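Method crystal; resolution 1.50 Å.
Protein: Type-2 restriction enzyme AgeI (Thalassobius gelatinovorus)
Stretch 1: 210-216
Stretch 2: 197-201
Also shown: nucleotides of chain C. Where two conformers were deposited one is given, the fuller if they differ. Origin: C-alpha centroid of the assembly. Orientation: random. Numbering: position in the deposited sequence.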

ATOM      1  N   VAL A 210      19.432  10.949   5.071  1.00 15.41           N
ATOM      2  CA  VAL A 210      19.793  11.290   3.705  1.00 14.81           C
ATOM      3  C   VAL A 210      18.838  10.575   2.748  1.00 14.40           C
ATOM      4  O   VAL A 210      18.645   9.367   2.824  1.00 14.25           O
ATOM      5  CB  VAL A 210      21.258  10.928   3.395  1.00 14.26           C
ATOM      6  CG1 VAL A 210      21.619  11.323   1.974  1.00 15.71           C
ATOM      7  CG2 VAL A 210      22.181  11.642   4.385  1.00 16.46           C
ATOM      8  N   ASN A 211      18.244  11.345   1.849  1.00 14.81           N
ATOM      9  CA  ASN A 211      17.185  10.860   0.978  1.00 14.24           C
ATOM     10  C   ASN A 211      17.733  10.171  -0.274  1.00 14.62           C
ATOM     11  O   ASN A 211      17.795  10.763  -1.355  1.00 14.81           O
ATOM     12  CB  ASN A 211      16.290  12.051   0.648  1.00 13.56           C
ATOM     13  CG  ASN A 211      15.184  11.726  -0.331  1.00 14.21           C
ATOM     14  OD1 ASN A 211      14.741  10.585  -0.444  1.00 14.63           O
ATOM     15  ND2 ASN A 211      14.724  12.747  -1.035  1.00 13.90           N
ATOM     16  N   ARG A 212      18.123   8.910  -0.110  1.00 15.02           N
ATOM     17  CA  ARG A 212      18.824   8.185  -1.156  1.00 15.46           C
ATOM     18  C   ARG A 212      17.883   7.472  -2.119  1.00 16.23           C
ATOM     19  O   ARG A 212      18.317   6.962  -3.146  1.00 16.70           O
ATOM     20  CB  ARG A 212      19.794   7.173  -0.536  1.00 16.18           C
ATOM     21  CG  ARG A 212      20.855   7.835   0.314  1.00 18.01           C
ATOM     22  CD  ARG A 212      21.907   6.849   0.776  1.00 18.93           C
ATOM     23  NE  ARG A 212      22.965   7.555   1.491  1.00 19.42           N
ATOM     24  CZ  ARG A 212      22.921   7.843   2.789  1.00 18.77           C
ATOM     25  NH1 ARG A 212      21.886   7.458   3.524  1.00 19.01           N
ATOM     26  NH2 ARG A 212      23.919   8.508   3.357  1.00 18.94           N
ATOM     27  N   GLY A 213      16.597   7.423  -1.784  1.00 15.32           N
ATOM     28  CA  GLY A 213      15.652   6.726  -2.646  1.00 15.15           C
ATOM     29  C   GLY A 213      15.754   5.210  -2.566  1.00 16.07           C
ATOM     30  O   GLY A 213      16.463   4.666  -1.717  1.00 18.50           O
ATOM     31  N   GLU A 214      15.062   4.525  -3.470  0.54 15.83           N
ATOM     32  CA  GLU A 214      14.893   3.079  -3.373  0.54 17.55           C
ATOM     33  C   GLU A 214      15.221   2.336  -4.663  0.54 18.22           C
ATOM     34  O   GLU A 214      14.763   1.213  -4.864  0.54 19.77           O
ATOM     35  CB  GLU A 214      13.456   2.756  -2.947  0.54 19.15           C
ATOM     36  CG  GLU A 214      13.110   3.298  -1.576  0.54 20.85           C
ATOM     37  CD  GLU A 214      11.664   3.079  -1.176  0.54 22.88           C
ATOM     38  OE1 GLU A 214      10.805   3.911  -1.540  0.54 23.36           O
ATOM     39  OE2 GLU A 214      11.392   2.083  -0.475  0.54 24.35           O
ATOM     40  N   LEU A 215      16.017   2.953  -5.528  1.00 17.33           N
ATOM     41  CA  LEU A 215      16.327   2.349  -6.815  1.00 18.59           C
ATOM     42  C   LEU A 215      17.727   1.737  -6.902  1.00 20.13           C
ATOM     43  O   LEU A 215      18.084   1.173  -7.929  1.00 22.07           O
ATOM     44  CB  LEU A 215      16.128   3.379  -7.934  1.00 17.83           C
ATOM     45  CG  LEU A 215      14.655   3.606  -8.281  1.00 16.73           C
ATOM     46  CD1 LEU A 215      14.441   4.875  -9.105  1.00 18.16           C
ATOM     47  CD2 LEU A 215      14.120   2.379  -9.031  1.00 16.96           C
ATOM     48  N   GLY A 216      18.511   1.827  -5.831  1.00 19.47           N
ATOM     49  CA  GLY A 216      19.831   1.213  -5.833  1.00 19.93           C
ATOM     50  C   GLY A 216      20.709   1.720  -6.962  1.00 20.77           C
ATOM     51  O   GLY A 216      20.592   2.869  -7.380  1.00 21.78           O
TER
ATOM     52  P    DT C   9       9.755   5.616  13.670  1.00 12.64           P
ATOM     53  OP1  DT C   9       9.237   5.955  15.007  1.00 14.74           O
ATOM     54  OP2  DT C   9      11.135   5.990  13.277  1.00 13.39           O
ATOM     55  O5'  DT C   9       9.558   4.056  13.456  1.00 12.57           O
ATOM     56  C5'  DT C   9       8.275   3.502  13.573  1.00 12.82           C
ATOM     57  C4'  DT C   9       8.273   2.095  13.035  1.00 12.28           C
ATOM     58  O4'  DT C   9       8.643   2.114  11.653  1.00 12.21           O
ATOM     59  C3'  DT C   9       9.260   1.138  13.706  1.00 12.61           C
ATOM     60  O3'  DT C   9       8.513   0.177  14.418  1.00 14.22           O
ATOM     61  C2'  DT C   9      10.064   0.525  12.529  1.00 13.27           C
ATOM     62  C1'  DT C   9       9.194   0.872  11.336  1.00 12.55           C
ATOM     63  N1   DT C   9       9.895   1.052  10.049  1.00 13.82           N
ATOM     64  C2   DT C   9       9.569   0.236   9.000  1.00 14.52           C
ATOM     65  O2   DT C   9       8.788  -0.694   9.100  1.00 15.08           O
ATOM     66  N3   DT C   9      10.205   0.537   7.828  1.00 14.15           N
ATOM     67  C4   DT C   9      11.095   1.571   7.602  1.00 13.96           C
ATOM     68  O4   DT C   9      11.610   1.767   6.507  1.00 15.14           O
ATOM     69  C5   DT C   9      11.382   2.401   8.743  1.00 12.95           C
ATOM     70  C7   DT C   9      12.344   3.547   8.624  1.00 13.47           C
ATOM     71  C6   DT C   9      10.761   2.115   9.893  1.00 13.74           C
ATOM     72  P    DG C   8       9.104   8.767   7.386  1.00 12.56           P
ATOM     73  OP1  DG C   8       8.796  10.211   7.545  1.00 13.44           O
ATOM     74  OP2  DG C   8      10.280   8.368   6.579  1.00 14.21           O
ATOM     75  O5'  DG C   8       9.215   8.158   8.843  1.00 12.05           O
ATOM     76  C5'  DG C   8       8.134   8.377   9.747  1.00 11.36           C
ATOM     77  C4'  DG C   8       7.893   7.156  10.612  1.00 11.02           C
ATOM     78  O4'  DG C   8       7.386   6.060   9.805  1.00 11.55           O
ATOM     79  C3'  DG C   8       9.116   6.631  11.324  1.00 11.65           C
ATOM     80  O3'  DG C   8       8.712   6.242  12.622  1.00 11.91           O
ATOM     81  C2'  DG C   8       9.564   5.442  10.441  1.00 11.82           C
ATOM     82  C1'  DG C   8       8.246   4.922   9.908  1.00 11.67           C
ATOM     83  N9   DG C   8       8.303   4.342   8.571  1.00 11.61           N
ATOM     84  C8   DG C   8       8.954   4.846   7.470  1.00 12.02           C
ATOM     85  N7   DG C   8       8.756   4.135   6.379  1.00 12.23           N
ATOM     86  C5   DG C   8       7.880   3.140   6.786  1.00 11.57           C
ATOM     87  C6   DG C   8       7.309   2.080   6.054  1.00 10.99           C
ATOM     88  O6   DG C   8       7.440   1.836   4.854  1.00 12.38           O
ATOM     89  N1   DG C   8       6.490   1.278   6.845  1.00 11.53           N
ATOM     90  C2   DG C   8       6.249   1.476   8.186  1.00 10.52           C
ATOM     91  N2   DG C   8       5.418   0.599   8.796  1.00 11.22           N
ATOM     92  N3   DG C   8       6.785   2.466   8.881  1.00 11.29           N
ATOM     93  C4   DG C   8       7.590   3.249   8.123  1.00 10.74           C
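Stretch 2, residues 197-201: LDVKS

Neither stretch forms a regular helix or strand; the two lie as irregular loops whose touching parts run 142° apart, roughly antiparallel, with CA atoms 4.2 Å apart at N211 and S201 and 4.4 Å apart at G213 and K200. L197 stands clear of the contact. D198 begins it, in a left-handed conformation (phi/psi 46/51) and with a t rotamer that brings its carboxylate to stretch 1. There D198 OD1 accepts a hydrogen bond from E214 N at 2.8 Å, while D198 OD2 receives one at 2.7 Å from a water that also serves R212 O and L215 N; a short acidic side chain can thus satisfy an irregular backbone. G213 must be bare here, since an ideal CB would lie 2.2 Å from D198 OD2. V199 points its CA-to-CB bond away, and its CA passes 3.6 Å from N211 OD1. K200 is extended and held by both backbone polar atoms: K200 N donates to N211 OD1 (2.8 Å), and K200 O accepts from G213 N (3.3 Å). Its CB packs 3.4 Å from E214 CG, and the long chain then extends to the DNA, where K200 NZ donates to O4 of DT9 at 2.8 Å. S201 closes the contact with its small side chain, S201 CB lying 3.8 Å from N211 CA.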

ATOM      1  N   LEU A 197       9.386  10.917  -7.439  1.00 13.50           N
ATOM      2  CA  LEU A 197      10.327  11.713  -6.667  1.00 14.21           C
ATOM      3  C   LEU A 197      11.335  10.805  -5.967  1.00 13.27           C
ATOM      4  O   LEU A 197      12.308  11.299  -5.382  1.00 14.48           O
ATOM      5  CB  LEU A 197       9.592  12.580  -5.645  1.00 14.58           C
ATOM      6  CG  LEU A 197       8.665  13.621  -6.267  1.00 15.05           C
ATOM      7  CD1 LEU A 197       8.017  14.433  -5.175  1.00 16.82           C
ATOM      8  CD2 LEU A 197       9.442  14.510  -7.219  1.00 16.38           C
ATOM      9  N   ASP A 198      11.090   9.494  -6.021  1.00 13.73           N
ATOM     10  CA  ASP A 198      11.966   8.479  -5.412  1.00 14.24           C
ATOM     11  C   ASP A 198      12.359   8.902  -3.998  1.00 13.41           C
ATOM     12  O   ASP A 198      13.542   8.938  -3.654  1.00 13.67           O
ATOM     13  CB  ASP A 198      13.212   8.243  -6.279  1.00 14.16           C
ATOM     14  CG  ASP A 198      14.026   7.015  -5.837  1.00 15.68           C
ATOM     15  OD1 ASP A 198      13.479   6.135  -5.139  1.00 16.80           O
ATOM     16  OD2 ASP A 198      15.215   6.928  -6.211  1.00 17.35           O
ATOM     17  N   VAL A 199      11.360   9.257  -3.200  1.00 13.69           N
ATOM     18  CA  VAL A 199      11.599   9.650  -1.816  1.00 13.34           C
ATOM     19  C   VAL A 199      11.798   8.436  -0.921  1.00 15.35           C
ATOM     20  O   VAL A 199      10.940   7.550  -0.864  1.00 18.40           O
ATOM     21  CB  VAL A 199      10.435  10.482  -1.248  1.00 14.08           C
ATOM     22  CG1 VAL A 199      10.598  10.675   0.276  1.00 14.95           C
ATOM     23  CG2 VAL A 199      10.342  11.825  -1.945  1.00 14.41           C
ATOM     24  N   LYS A 200      12.931   8.398  -0.226  1.00 13.68           N
ATOM     25  CA  LYS A 200      13.115   7.497   0.910  1.00 13.60           C
ATOM     26  C   LYS A 200      14.319   7.928   1.710  1.00 13.24           C
ATOM     27  O   LYS A 200      15.450   7.891   1.221  1.00 14.04           O
ATOM     28  CB  LYS A 200      13.296   6.036   0.494  1.00 13.99           C
ATOM     29  CG  LYS A 200      13.504   5.064   1.674  1.00 13.23           C
ATOM     30  CD  LYS A 200      12.303   5.038   2.628  1.00 13.15           C
ATOM     31  CE  LYS A 200      12.475   3.956   3.704  1.00 11.85           C
ATOM     32  NZ  LYS A 200      11.287   3.865   4.614  1.00 11.52           N
ATOM     33  N   SER A 201      14.077   8.342   2.944  0.67 12.21           N
ATOM     34  CA  SER A 201      15.160   8.561   3.894  0.67 13.29           C
ATOM     35  C   SER A 201      14.847   7.766   5.143  0.67 14.93           C
ATOM     36  O   SER A 201      13.683   7.566   5.483  0.67 16.52           O
ATOM     37  CB  SER A 201      15.332  10.043   4.224  0.67 15.65           C
ATOM     38  OG  SER A 201      14.398  10.458   5.204  0.67 15.96           O
TER
HETATM   39  O   HOH W   1      17.407   5.621  -5.462  1.00 16.12           O
HETATM   40  O   HOH W   2      11.270   5.787  -3.569  1.00 18.77           O